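Local coordinates for protein beta-N-acetylglucosaminidase (PDB 3WO8) that probably hydrolyses terminal non-reducing N-acetyl-D-hexosamine residues from N-acetyl-beta-D-hexosaminides, as a TIM-barrel glycosidase of glycosyl hydrolase family 3, at residues Arg206-Leu209 and Glu210-Lys214; Lys237-Asp241 and Val242-Lys246; Phe27-Glu30 and Val31-Ile35; Leu286-Tyr289 and Arg290-Pro293; Pro443-Val446 and Arg447-Glu450. One frame throughout, in Å; residues are numbered along the deposited sequence.

In the fold
Along the chain the order is interaction 3, then 1, 2, 4 and finally 5. The first four belong to the N-terminal TIM barrel. Interactions 3 and 4, with centres 12 Å apart, touch where helix 29-37 meets the turn between strand 283-286 and helix 292-304; strands 20-24 and 283-286, first and last of the barrel, lie side by side here and close it. Interactions 1 and 2, 15 Å between centres, lie on helices 203-211 and 236-247 and meet through L209 and L243. Centres of interactions 1 and 3 are 36 Å apart. Interaction 5 stands alone in the C-terminal domain, 62 Å from interaction 1 between centres, and its P443 touches the second subunit at the dimer contact.

Interaction 1. Residues Arg206-Leu209 and Glu210-Lys214; sequences RKVL and EREKK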
loop_
_atom_site.group_PDB
_atom_site.type_symbol
_atom_site.label_atom_id
_atom_site.label_comp_id
_atom_site.label_asym_id
_atom_site.label_seq_id
_atom_site.Cartn_x
_atom_site.Cartn_y
_atom_site.Cartn_z
ATOM N N ARG B 206 14.771 23.566 -17.464
ATOM C CA ARG B 206 14.203 24.637 -18.264
ATOM C C ARG B 206 12.886 24.186 -18.800
ATOM O O ARG B 206 11.904 24.909 -18.718
ATOM C CB ARG B 206 15.111 24.985 -19.457
ATOM C CG ARG B 206 16.566 25.202 -19.092
ATOM C CD ARG B 206 17.302 26.075 -20.056
ATOM N NE ARG B 206 18.123 25.362 -21.035
ATOM C CZ ARG B 206 17.986 25.464 -22.353
ATOM N NH1 ARG B 206 17.030 26.214 -22.855
ATOM N NH2 ARG B 206 18.805 24.823 -23.178
ATOM N N LYS B 207 12.879 22.995 -19.383
ATOM C CA LYS B 207 11.666 22.471 -20.012
ATOM C C LYS B 207 10.529 22.338 -19.003
ATOM O O LYS B 207 9.444 22.890 -19.241
ATOM C CB LYS B 207 11.921 21.182 -20.805
ATOM C CG LYS B 207 12.189 21.430 -22.295
ATOM C CD LYS B 207 13.236 22.531 -22.592
ATOM C CE LYS B 207 13.245 23.026 -24.058
ATOM N NZ LYS B 207 12.892 24.466 -24.200
ATOM N N VAL B 208 10.771 21.694 -17.864
ATOM C CA VAL B 208 9.700 21.583 -16.858
ATOM C C VAL B 208 9.267 22.943 -16.360
ATOM O O VAL B 208 8.068 23.197 -16.179
ATOM C CB VAL B 208 10.088 20.708 -15.636
ATOM C CG1 VAL B 208 8.985 20.705 -14.568
ATOM C CG2 VAL B 208 10.379 19.289 -16.078
ATOM N N LEU B 209 10.242 23.819 -16.126
ATOM C CA LEU B 209 9.994 25.045 -15.344
ATOM C C LEU B 209 9.209 26.113 -16.092
ATOM O O LEU B 209 8.460 26.863 -15.473
ATOM C CB LEU B 209 11.296 25.620 -14.760
ATOM C CG LEU B 209 11.730 24.975 -13.447
ATOM C CD1 LEU B 209 13.099 25.460 -13.025
ATOM C CD2 LEU B 209 10.711 25.252 -12.345
ATOM N N GLU B 210 9.372 26.174 -17.409
ATOM C CA GLU B 210 8.603 27.125 -18.212
ATOM C C GLU B 210 7.270 26.559 -18.742
ATOM O O GLU B 210 6.466 27.286 -19.320
ATOM C CB GLU B 210 9.480 27.709 -19.329
ATOM C CG GLU B 210 9.850 26.758 -20.466
ATOM C CD GLU B 210 11.253 27.021 -21.025
ATOM O OE1 GLU B 210 11.996 27.896 -20.490
ATOM O OE2 GLU B 210 11.623 26.322 -22.001
ATOM N N ARG B 211 7.037 25.271 -18.508
ATOM C CA ARG B 211 5.746 24.664 -18.770
ATOM C C ARG B 211 4.853 24.584 -17.516
ATOM O O ARG B 211 3.628 24.631 -17.639
ATOM C CB ARG B 211 5.937 23.277 -19.389
ATOM C CG ARG B 211 6.446 23.323 -20.827
ATOM C CD ARG B 211 6.832 21.948 -21.377
ATOM N NE ARG B 211 5.722 20.983 -21.377
ATOM C CZ ARG B 211 5.772 19.753 -21.906
ATOM N NH1 ARG B 211 4.700 18.958 -21.844
ATOM N NH2 ARG B 211 6.882 19.302 -22.494
ATOM N N GLU B 212 5.439 24.473 -16.324
ATOM C CA GLU B 212 4.653 24.163 -15.119
ATOM C C GLU B 212 5.064 25.078 -13.989
ATOM O O GLU B 212 5.986 24.796 -13.232
ATOM C CB GLU B 212 4.874 22.716 -14.656
ATOM C CG GLU B 212 5.241 21.702 -15.726
ATOM C CD GLU B 212 4.034 21.084 -16.366
ATOM O OE1 GLU B 212 4.237 20.405 -17.399
ATOM O OE2 GLU B 212 2.904 21.282 -15.838
ATOM N N LYS B 213 4.388 26.196 -13.865
ATOM C CA LYS B 213 4.699 27.126 -12.777
ATOM C C LYS B 213 4.437 26.514 -11.386
ATOM O O LYS B 213 5.070 26.953 -10.409
ATOM C CB LYS B 213 3.930 28.455 -12.954
ATOM C CG LYS B 213 4.551 29.401 -13.986
ATOM C CD LYS B 213 3.613 30.556 -14.373
ATOM C CE LYS B 213 4.341 31.687 -15.099
ATOM N NZ LYS B 213 5.423 31.192 -16.002
ATOM N N LYS B 214 3.545 25.506 -11.307
ATOM C CA LYS B 214 3.073 24.958 -10.009
ATOM C C LYS B 214 4.032 23.949 -9.330
ATOM O O LYS B 214 3.833 23.543 -8.191
ATOM C CB LYS B 214 1.659 24.392 -10.149
ATOM C CG LYS B 214 0.615 25.487 -10.297
ATOM C CD LYS B 214 -0.826 24.992 -10.305
ATOM C CE LYS B 214 -1.372 24.828 -8.896
ATOM N NZ LYS B 214 -2.858 24.671 -8.855
#
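E210 turns back along its own helix to meet R206 and K207. Its CG is set between the backbone N and the carbonyl carbon (chi1 71°), which lays the chain beside the preceding turn: CB lies 3.8 Å from R206 O, CG 3.3 Å and CD 3.2 Å from that same oxygen. At the tip, OE2 receives K207 NZ at 3.1 Å, nearly along its C-O bond, in a salt bridge between side chains that run side by side. With an alanine in place of K207, that carboxylate would probably lose its cationic mate and be set free to turn. Long charged chains suit this solvent-facing flank, where E210 is exposed, whereas V208 and L209 are buried against I170 of strand 167-173. V208 O accepts two amides, R211 N from above its carbonyl plane and E212 N at 2.9 Å; R211 itself reaches out to E159. The ion pair is an i to i+3 salt bridge near the C-terminal end of helix 203-211, one of the helices of the TIM-barrel domain.

Interaction 2. Residues Lys237-Asp241 and Val242-Lys246; sequences KIITD and VLREK
D241 and E245 run side by side on one flank of helix 236-247, pointing the same way, with carboxylate planes 25° apart and OD1 of D241 3.4 Å from OE1 of E245. T240 crosses the E245 chain at a slant, its CG2 3.9 Å from E245 OE2, while its hydroxyl bonds to A279 O. On the buried flank I238 and V242 also lie alongside each other; CG2 of I238 meets CG1 of V242, although that methyl's exact place is doubtful in the model. Branched, apolar residues suit this side, which faces F173. R244 extends its guanidinium to N282, G280 and G251, joining the helix to neighbouring loops. The backbone is wound in wider pi-type turns: R244 N bonds to I239 O at 3.0 Å and K246 N to D241 O at 3.0 Å, each five residues back. Since no bond links the two neighbouring carboxylates, and E236 brings a third negative charge near D241, repulsion would probably raise the pKa of one, making it hold a proton more readily.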
loop_
_atom_site.group_PDB
_atom_site.type_symbol
_atom_site.label_atom_id
_atom_site.label_comp_id
_atom_site.label_asym_id
_atom_site.label_seq_id
_atom_site.Cartn_x
_atom_site.Cartn_y
_atom_site.Cartn_z
ATOM N N LYS B 237 24.519 33.565 -7.413
ATOM C CA LYS B 237 24.740 33.398 -8.841
ATOM C C LYS B 237 23.936 32.284 -9.476
ATOM O O LYS B 237 23.702 32.330 -10.675
ATOM C CB LYS B 237 26.211 33.162 -9.166
ATOM C CG LYS B 237 27.010 34.448 -9.241
ATOM C CD LYS B 237 28.484 34.233 -9.545
ATOM C CE LYS B 237 29.287 35.490 -9.200
ATOM N NZ LYS B 237 30.705 35.169 -8.904
ATOM N N ILE B 238 23.537 31.269 -8.713
ATOM C CA ILE B 238 22.777 30.144 -9.287
ATOM C C ILE B 238 21.290 30.309 -8.963
ATOM O O ILE B 238 20.454 30.390 -9.832
ATOM C CB ILE B 238 23.346 28.790 -8.827
ATOM C CG1 ILE B 238 24.731 28.590 -9.439
ATOM C CG2 ILE B 238 22.467 27.626 -9.266
ATOM C CD1 ILE B 238 25.513 27.450 -8.843
ATOM N N ILE B 239 20.950 30.431 -7.705
ATOM C CA ILE B 239 19.542 30.581 -7.354
ATOM C C ILE B 239 18.901 31.884 -7.908
ATOM O O ILE B 239 17.823 31.837 -8.485
ATOM C CB ILE B 239 19.339 30.487 -5.828
ATOM C CG1 ILE B 239 19.767 29.089 -5.339
ATOM C CG2 ILE B 239 17.898 30.814 -5.462
ATOM C CD1 ILE B 239 19.512 28.824 -3.865
ATOM N N THR B 240 19.531 33.047 -7.724
ATOM C CA THR B 240 19.008 34.264 -8.353
ATOM C C THR B 240 19.380 34.425 -9.841
ATOM O O THR B 240 18.517 34.644 -10.685
ATOM C CB THR B 240 19.404 35.516 -7.602
ATOM O OG1 THR B 240 18.654 35.561 -6.393
ATOM C CG2 THR B 240 19.043 36.748 -8.433
ATOM N N ASP B 241 20.648 34.309 -10.181
ATOM C CA ASP B 241 21.040 34.674 -11.546
ATOM C C ASP B 241 20.625 33.640 -12.578
ATOM O O ASP B 241 19.909 33.976 -13.512
ATOM C CB ASP B 241 22.536 35.081 -11.637
ATOM C CG ASP B 241 22.879 36.310 -10.722
ATOM O OD1 ASP B 241 21.988 37.101 -10.319
ATOM O OD2 ASP B 241 24.054 36.464 -10.372
ATOM N N VAL B 242 21.032 32.388 -12.416
ATOM C CA VAL B 242 20.609 31.345 -13.379
ATOM C C VAL B 242 19.127 30.890 -13.265
ATOM O O VAL B 242 18.522 30.517 -14.281
ATOM C CB VAL B 242 21.525 30.116 -13.350
ATOM C CG1 VAL B 242 21.275 29.319 -12.098
ATOM C CG2 VAL B 242 21.290 29.219 -14.552
ATOM N N LEU B 243 18.535 30.911 -12.069
ATOM C CA LEU B 243 17.196 30.301 -11.909
ATOM C C LEU B 243 16.086 31.324 -11.899
ATOM O O LEU B 243 15.164 31.253 -12.722
ATOM C CB LEU B 243 17.099 29.379 -10.665
ATOM C CG LEU B 243 15.726 28.741 -10.317
ATOM C CD1 LEU B 243 15.224 27.833 -11.425
ATOM C CD2 LEU B 243 15.739 27.970 -9.018
ATOM N N ARG B 244 16.152 32.256 -10.961
ATOM C CA ARG B 244 15.094 33.265 -10.837
ATOM C C ARG B 244 15.006 34.295 -11.969
ATOM O O ARG B 244 13.904 34.803 -12.246
ATOM C CB ARG B 244 15.244 34.033 -9.564
ATOM C CG ARG B 244 15.183 33.143 -8.362
ATOM C CD ARG B 244 13.892 33.340 -7.650
ATOM N NE ARG B 244 13.881 32.574 -6.411
ATOM C CZ ARG B 244 12.917 31.750 -6.037
ATOM N NH1 ARG B 244 11.875 31.552 -6.809
ATOM N NH2 ARG B 244 13.005 31.127 -4.875
ATOM N N GLU B 245 16.148 34.600 -12.598
ATOM C CA GLU B 245 16.231 35.608 -13.678
ATOM C C GLU B 245 16.345 34.957 -15.031
ATOM O O GLU B 245 15.465 35.117 -15.881
ATOM C CB GLU B 245 17.403 36.597 -13.477
ATOM C CG GLU B 245 17.307 37.357 -12.159
ATOM C CD GLU B 245 18.416 38.368 -11.906
ATOM O OE1 GLU B 245 19.561 38.212 -12.391
ATOM O OE2 GLU B 245 18.133 39.327 -11.168
ATOM N N LYS B 246 17.428 34.233 -15.257
ATOM C CA LYS B 246 17.647 33.691 -16.578
ATOM C C LYS B 246 16.493 32.760 -16.989
ATOM O O LYS B 246 15.967 32.888 -18.083
ATOM C CB LYS B 246 18.985 32.981 -16.665
ATOM C CG LYS B 246 19.419 32.746 -18.084
ATOM C CD LYS B 246 20.732 31.994 -18.122
ATOM C CE LYS B 246 21.393 32.054 -19.490
ATOM N NZ LYS B 246 20.420 31.820 -20.608
#

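Interaction 3. Residues Phe27-Glu30 and Val31-Ile35; sequences FNEE and VKEII
N28 is the N-cap of helix 29-37, the helix of the beta-alpha-beta unit between strands 20-24 and 42-45, and its side chain caps the amide of V31. With chi1 at 49°, its amide is turned towards the helix start, where OD1 accepts V31 N at 2.9 Å in a nearly straight bond (164°). The other end of the same amide, ND2, is taken by D26, which fixes the rotation of the group. Main-chain oxygens are matched too: N28 O accepts K32 N at 3.1 Å, E29 O accepts E33 N at 3.1 Å, and E30 O takes I34 N at 3.0 Å. A leucine in place of N28 would probably deprive the V31 amide of its side-chain acceptor and take from D26 the donor that ND2 supplies, fraying the helix start. Asparagine suits the place because a short amide both accepts and donates. K32 uses its aliphatic part against F27; its NZ lies near E29, too far for a salt bridge, and makes a long, weak ion pair with E470. V31 fits the buried side, with CG1 4.0 Å from F27 CD1; K32 CG approaches the same ring at CZ, 3.8 Å away.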
loop_
_atom_site.group_PDB
_atom_site.type_symbol
_atom_site.label_atom_id
_atom_site.label_comp_id
_atom_site.label_asym_id
_atom_site.label_seq_id
_atom_site.Cartn_x
_atom_site.Cartn_y
_atom_site.Cartn_z
ATOM N N PHE B 27 7.087 9.932 15.673
ATOM C CA PHE B 27 6.006 10.787 16.122
ATOM C C PHE B 27 5.722 10.568 17.634
ATOM O O PHE B 27 5.454 9.443 18.116
ATOM C CB PHE B 27 4.772 10.584 15.243
ATOM C CG PHE B 27 3.615 11.480 15.614
ATOM C CD1 PHE B 27 3.618 12.816 15.269
ATOM C CD2 PHE B 27 2.548 10.997 16.308
ATOM C CE1 PHE B 27 2.568 13.645 15.629
ATOM C CE2 PHE B 27 1.497 11.820 16.656
ATOM C CZ PHE B 27 1.513 13.146 16.328
ATOM N N ASN B 28 5.827 11.656 18.381
ATOM C CA ASN B 28 5.791 11.584 19.819
ATOM C C ASN B 28 5.672 12.974 20.399
ATOM O O ASN B 28 5.594 13.944 19.656
ATOM C CB ASN B 28 7.080 10.967 20.303
ATOM C CG ASN B 28 8.272 11.610 19.676
ATOM O OD1 ASN B 28 8.352 12.820 19.580
ATOM N ND2 ASN B 28 9.186 10.798 19.202
ATOM N N GLU B 29 5.707 13.072 21.728
ATOM C CA GLU B 29 5.448 14.335 22.395
ATOM C C GLU B 29 6.468 15.418 22.014
ATOM O O GLU B 29 6.134 16.597 21.956
ATOM C CB GLU B 29 5.363 14.118 23.908
ATOM C CG GLU B 29 4.661 15.250 24.652
ATOM C CD GLU B 29 3.227 15.458 24.200
ATOM O OE1 GLU B 29 2.563 14.448 23.881
ATOM O OE2 GLU B 29 2.763 16.623 24.167
ATOM N N GLU B 30 7.701 15.025 21.723
ATOM C CA GLU B 30 8.721 16.000 21.330
ATOM C C GLU B 30 8.368 16.581 19.954
ATOM O O GLU B 30 8.378 17.798 19.764
ATOM C CB GLU B 30 10.113 15.345 21.314
ATOM C CG GLU B 30 11.289 16.273 20.975
ATOM C CD GLU B 30 12.621 15.529 20.909
ATOM O OE1 GLU B 30 12.751 14.517 21.603
ATOM O OE2 GLU B 30 13.541 15.927 20.177
ATOM N N VAL B 31 8.018 15.694 19.020
ATOM C CA VAL B 31 7.712 16.068 17.649
ATOM C C VAL B 31 6.564 17.052 17.615
ATOM O O VAL B 31 6.649 18.103 16.971
ATOM C CB VAL B 31 7.371 14.836 16.795
ATOM C CG1 VAL B 31 6.753 15.250 15.467
ATOM C CG2 VAL B 31 8.616 13.998 16.537
ATOM N N LYS B 32 5.500 16.702 18.320
ATOM C CA LYS B 32 4.345 17.585 18.494
ATOM C C LYS B 32 4.737 18.938 19.081
ATOM O O LYS B 32 4.185 19.967 18.683
ATOM C CB LYS B 32 3.304 16.971 19.424
ATOM C CG LYS B 32 2.681 15.656 18.971
ATOM C CD LYS B 32 1.377 15.395 19.734
ATOM C CE LYS B 32 1.165 13.939 20.132
ATOM N NZ LYS B 32 -0.190 13.769 20.721
ATOM N N GLU B 33 5.678 18.939 20.025
ATOM C CA GLU B 33 6.061 20.183 20.704
ATOM C C GLU B 33 6.828 21.133 19.789
ATOM O O GLU B 33 6.491 22.290 19.719
ATOM C CB GLU B 33 6.801 19.895 22.011
ATOM C CG GLU B 33 5.851 19.415 23.115
ATOM C CD GLU B 33 6.547 18.836 24.366
ATOM O OE1 GLU B 33 5.885 18.717 25.416
ATOM O OE2 GLU B 33 7.747 18.479 24.328
ATOM N N ILE B 34 7.824 20.629 19.067
ATOM C CA ILE B 34 8.523 21.413 18.067
ATOM C C ILE B 34 7.500 21.995 17.143
ATOM O O ILE B 34 7.607 23.136 16.763
ATOM C CB ILE B 34 9.470 20.554 17.200
ATOM C CG1 ILE B 34 10.645 20.029 18.011
ATOM C CG2 ILE B 34 10.037 21.350 16.027
ATOM C CD1 ILE B 34 11.709 21.079 18.277
ATOM N N ILE B 35 6.518 21.198 16.734
ATOM C CA ILE B 35 5.613 21.625 15.664
ATOM C C ILE B 35 4.713 22.747 16.145
ATOM O O ILE B 35 4.545 23.750 15.439
ATOM C CB ILE B 35 4.842 20.432 15.021
ATOM C CG1 ILE B 35 5.783 19.673 14.070
ATOM C CG2 ILE B 35 3.629 20.895 14.222
ATOM C CD1 ILE B 35 5.367 18.250 13.770
#

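Interaction 4. Residues Leu286-Tyr289 and Arg290-Pro293; sequences LGDY and RNLP
D288, Y289 and R290 are brought together by their first torsions. In D288 CG stands opposite the backbone N (chi1 -174°), sending the carboxylate towards the next residues; in Y289 CG is tucked between N and the carbonyl carbon (chi1 79°), so that one ring face lies against R290. There CG of R290 rests over the face, 3.7 Å from the Y289 ring centroid, a CH-pi contact that the methylene part of an arginine can make. A bend further along the chain folds the guanidinium back over D288, with its plane at 85° to the carboxylate. D288 OD1 lies 3.6 Å above the guanidinium plane, and OD2 is 3.1 Å from R290 NH1; the pair is held by charge alone, since no N-H points at that oxygen. R290 N also donates to D288 OD1, as in an Asx turn, though its position is less sure. Backbone turns tighten the loop: N291 N bonds to D288 O at 2.9 Å and L292 N to Y289 O at 3.2 Å. N291 sends ND2 to E259. On the buried side CD1 of L286 meets CD1 of L292 at 3.7 Å, a leucine pair joining the strand's end to the new helix. The turn thus leads from strand 283-286 into helix 292-304, with Y289 stacked on F24 of strand 20-24 and resting on helix 29-37.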
loop_
_atom_site.group_PDB
_atom_site.type_symbol
_atom_site.label_atom_id
_atom_site.label_comp_id
_atom_site.label_asym_id
_atom_site.label_seq_id
_atom_site.Cartn_x
_atom_site.Cartn_y
_atom_site.Cartn_z
ATOM N N LEU B 286 15.675 20.894 6.873
ATOM C CA LEU B 286 16.343 20.173 7.916
ATOM C C LEU B 286 15.912 18.671 7.872
ATOM O O LEU B 286 14.834 18.276 8.354
ATOM C CB LEU B 286 16.043 20.842 9.259
ATOM C CG LEU B 286 16.337 22.353 9.363
ATOM C CD1 LEU B 286 16.087 22.884 10.784
ATOM C CD2 LEU B 286 17.748 22.708 8.898
ATOM N N GLY B 287 16.771 17.847 7.275
ATOM C CA GLY B 287 16.656 16.403 7.381
ATOM C C GLY B 287 16.198 15.919 8.752
ATOM O O GLY B 287 15.423 14.960 8.848
ATOM N N ASP B 288 16.678 16.589 9.808
ATOM C CA ASP B 288 16.435 16.208 11.204
ATOM C C ASP B 288 15.767 17.338 11.943
ATOM O O ASP B 288 16.423 18.252 12.417
ATOM C CB ASP B 288 17.773 15.897 11.871
ATOM C CG ASP B 288 17.639 15.330 13.302
ATOM O OD1 ASP B 288 16.532 15.386 13.920
ATOM O OD2 ASP B 288 18.687 14.817 13.791
ATOM N N TYR B 289 14.463 17.246 12.097
ATOM C CA TYR B 289 13.691 18.279 12.751
ATOM C C TYR B 289 14.253 18.785 14.045
ATOM O O TYR B 289 13.828 19.837 14.526
ATOM C CB TYR B 289 12.303 17.757 13.063
ATOM C CG TYR B 289 12.239 16.874 14.292
ATOM C CD1 TYR B 289 12.714 15.552 14.261
ATOM C CD2 TYR B 289 11.686 17.351 15.491
ATOM C CE1 TYR B 289 12.626 14.733 15.375
ATOM C CE2 TYR B 289 11.601 16.539 16.615
ATOM C CZ TYR B 289 12.072 15.232 16.557
ATOM O OH TYR B 289 11.994 14.426 17.675
ATOM N N ARG B 290 15.143 18.009 14.659
ATOM C CA ARG B 290 15.758 18.400 15.948
ATOM C C ARG B 290 16.691 19.607 15.837
ATOM O O ARG B 290 16.778 20.401 16.777
ATOM C CB ARG B 290 16.452 17.204 16.602
ATOM C CG ARG B 290 15.450 16.188 17.128
ATOM C CD ARG B 290 16.091 15.137 18.000
ATOM N NE ARG B 290 17.293 14.602 17.366
ATOM C CZ ARG B 290 17.419 13.392 16.825
ATOM N NH1 ARG B 290 18.583 13.046 16.282
ATOM N NH2 ARG B 290 16.412 12.521 16.833
ATOM N N ASN B 291 17.324 19.772 14.671
ATOM C CA ASN B 291 18.113 20.970 14.383
ATOM C C ASN B 291 17.281 22.259 14.201
ATOM O O ASN B 291 17.800 23.296 13.770
ATOM C CB ASN B 291 18.964 20.732 13.135
ATOM C CG ASN B 291 20.028 19.662 13.349
ATOM O OD1 ASN B 291 20.755 19.681 14.336
ATOM N ND2 ASN B 291 20.133 18.738 12.424
ATOM N N LEU B 292 15.992 22.212 14.511
ATOM C CA LEU B 292 15.142 23.344 14.176
ATOM C C LEU B 292 15.392 24.471 15.118
ATOM O O LEU B 292 15.698 25.568 14.664
ATOM C CB LEU B 292 13.650 22.993 14.156
ATOM C CG LEU B 292 12.737 24.100 13.605
ATOM C CD1 LEU B 292 13.072 24.461 12.161
ATOM C CD2 LEU B 292 11.275 23.706 13.704
ATOM N N PRO B 293 15.286 24.207 16.433
ATOM C CA PRO B 293 15.499 25.289 17.383
ATOM C C PRO B 293 16.752 26.085 17.025
ATOM O O PRO B 293 16.649 27.292 16.835
ATOM C CB PRO B 293 15.649 24.559 18.725
ATOM C CG PRO B 293 14.877 23.302 18.555
ATOM C CD PRO B 293 15.185 22.907 17.133
#

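Interaction 5. Residues Pro443-Val446 and Arg447-Glu450; sequences PFDV and RYFE
F444, an exposed aromatic, has the guanidinium of R447 laid over its ring face, the two planes 26° apart; the spacing between them is doubtful in the model. Y448 comes to the same phenylalanine from another direction: its ring plane stands at 83° to that of F444, with the centroids 5.9 Å apart and CE2 of each ring 4.0 Å from the other. D445 OD1 lies in the plane of the Y448 ring, at its edge, 3.9 Å from CE2. The backbone is tightly wound, R447 N reaching F444 O at 3.0 Å, Y448 N reaching D445 O at 2.9 Å, and F449 N reaching V446 O at 3.0 Å. A large aromatic suits the buried position of F449, which stacks on Y437 and packs against H427 and L428 of helix 421-429, while P443 packs on L93 of the second subunit. Such successive i to i+3 bonds are the mark of a short 3-10 helix, here closed by an inverse gamma turn centred on F449, in the connection between parallel strands 435-439 and 453-456 of the C-terminal domain.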
loop_
_atom_site.group_PDB
_atom_site.type_symbol
_atom_site.label_atom_id
_atom_site.label_comp_id
_atom_site.label_asym_id
_atom_site.label_seq_id
_atom_site.Cartn_x
_atom_site.Cartn_y
_atom_site.Cartn_z
ATOM N N PRO B 443 -18.071 -6.460 22.037
ATOM C CA PRO B 443 -18.331 -5.647 23.230
ATOM C C PRO B 443 -19.349 -6.245 24.231
ATOM O O PRO B 443 -19.509 -5.731 25.338
ATOM C CB PRO B 443 -18.822 -4.292 22.643
ATOM C CG PRO B 443 -18.806 -4.457 21.151
ATOM C CD PRO B 443 -18.743 -5.916 20.852
ATOM N N PHE B 444 -20.029 -7.306 23.828
ATOM C CA PHE B 444 -20.867 -8.047 24.741
ATOM C C PHE B 444 -20.024 -8.495 25.921
ATOM O O PHE B 444 -20.487 -8.455 27.054
ATOM C CB PHE B 444 -21.487 -9.260 24.040
ATOM C CG PHE B 444 -21.911 -10.381 24.971
ATOM C CD1 PHE B 444 -23.160 -10.354 25.596
ATOM C CD2 PHE B 444 -21.076 -11.498 25.186
ATOM C CE1 PHE B 444 -23.561 -11.402 26.413
ATOM C CE2 PHE B 444 -21.473 -12.543 26.018
ATOM C CZ PHE B 444 -22.714 -12.493 26.628
ATOM N N ASP B 445 -18.789 -8.915 25.636
ATOM C CA ASP B 445 -17.877 -9.445 26.649
ATOM C C ASP B 445 -17.810 -8.552 27.913
ATOM O O ASP B 445 -17.749 -9.054 29.038
ATOM C CB ASP B 445 -16.485 -9.636 26.043
ATOM C CG ASP B 445 -16.392 -10.853 25.105
ATOM O OD1 ASP B 445 -17.205 -11.797 25.238
ATOM O OD2 ASP B 445 -15.476 -10.874 24.242
ATOM N N VAL B 446 -17.875 -7.236 27.729
ATOM C CA VAL B 446 -17.926 -6.299 28.846
ATOM C C VAL B 446 -18.716 -6.795 30.044
ATOM O O VAL B 446 -18.343 -6.547 31.172
ATOM C CB VAL B 446 -18.566 -4.977 28.419
ATOM C CG1 VAL B 446 -19.056 -4.183 29.614
ATOM C CG2 VAL B 446 -17.568 -4.139 27.668
ATOM N N ARG B 447 -19.838 -7.455 29.815
ATOM C CA ARG B 447 -20.715 -7.833 30.929
ATOM C C ARG B 447 -19.944 -8.557 32.043
ATOM O O ARG B 447 -20.124 -8.254 33.230
ATOM C CB ARG B 447 -21.897 -8.678 30.439
ATOM C CG ARG B 447 -21.556 -10.128 30.136
ATOM C CD ARG B 447 -22.285 -10.623 28.916
ATOM N NE ARG B 447 -23.719 -10.828 29.137
ATOM C CZ ARG B 447 -24.292 -11.994 29.435
ATOM N NH1 ARG B 447 -23.564 -13.104 29.572
ATOM N NH2 ARG B 447 -25.610 -12.052 29.589
ATOM N N TYR B 448 -19.052 -9.462 31.639
ATOM C CA TYR B 448 -18.277 -10.280 32.559
ATOM C C TYR B 448 -17.436 -9.451 33.540
ATOM O O TYR B 448 -17.276 -9.805 34.708
ATOM C CB TYR B 448 -17.327 -11.138 31.768
ATOM C CG TYR B 448 -17.981 -12.155 30.882
ATOM C CD1 TYR B 448 -18.601 -13.275 31.422
ATOM C CD2 TYR B 448 -17.927 -12.037 29.504
ATOM C CE1 TYR B 448 -19.165 -14.251 30.608
ATOM C CE2 TYR B 448 -18.494 -12.998 28.682
ATOM C CZ TYR B 448 -19.112 -14.116 29.230
ATOM O OH TYR B 448 -19.670 -15.089 28.409
ATOM N N PHE B 449 -16.910 -8.343 33.047
ATOM C CA PHE B 449 -15.997 -7.520 33.812
ATOM C C PHE B 449 -16.726 -6.364 34.411
ATOM O O PHE B 449 -16.383 -5.219 34.192
ATOM C CB PHE B 449 -14.839 -7.085 32.920
ATOM C CG PHE B 449 -14.175 -8.245 32.255
ATOM C CD1 PHE B 449 -13.482 -9.181 33.007
ATOM C CD2 PHE B 449 -14.334 -8.460 30.902
ATOM C CE1 PHE B 449 -12.916 -10.292 32.409
ATOM C CE2 PHE B 449 -13.767 -9.567 30.289
ATOM C CZ PHE B 449 -13.051 -10.484 31.042
ATOM N N GLU B 450 -17.730 -6.704 35.207
ATOM C CA GLU B 450 -18.603 -5.724 35.838
ATOM C C GLU B 450 -17.844 -4.858 36.847
ATOM O O GLU B 450 -17.187 -5.391 37.757
ATOM C CB GLU B 450 -19.768 -6.454 36.540
ATOM C CG GLU B 450 -20.483 -5.660 37.646
ATOM C CD GLU B 450 -20.142 -6.119 39.070
ATOM O OE1 GLU B 450 -21.073 -6.516 39.788
ATOM O OE2 GLU B 450 -18.962 -6.094 39.485
#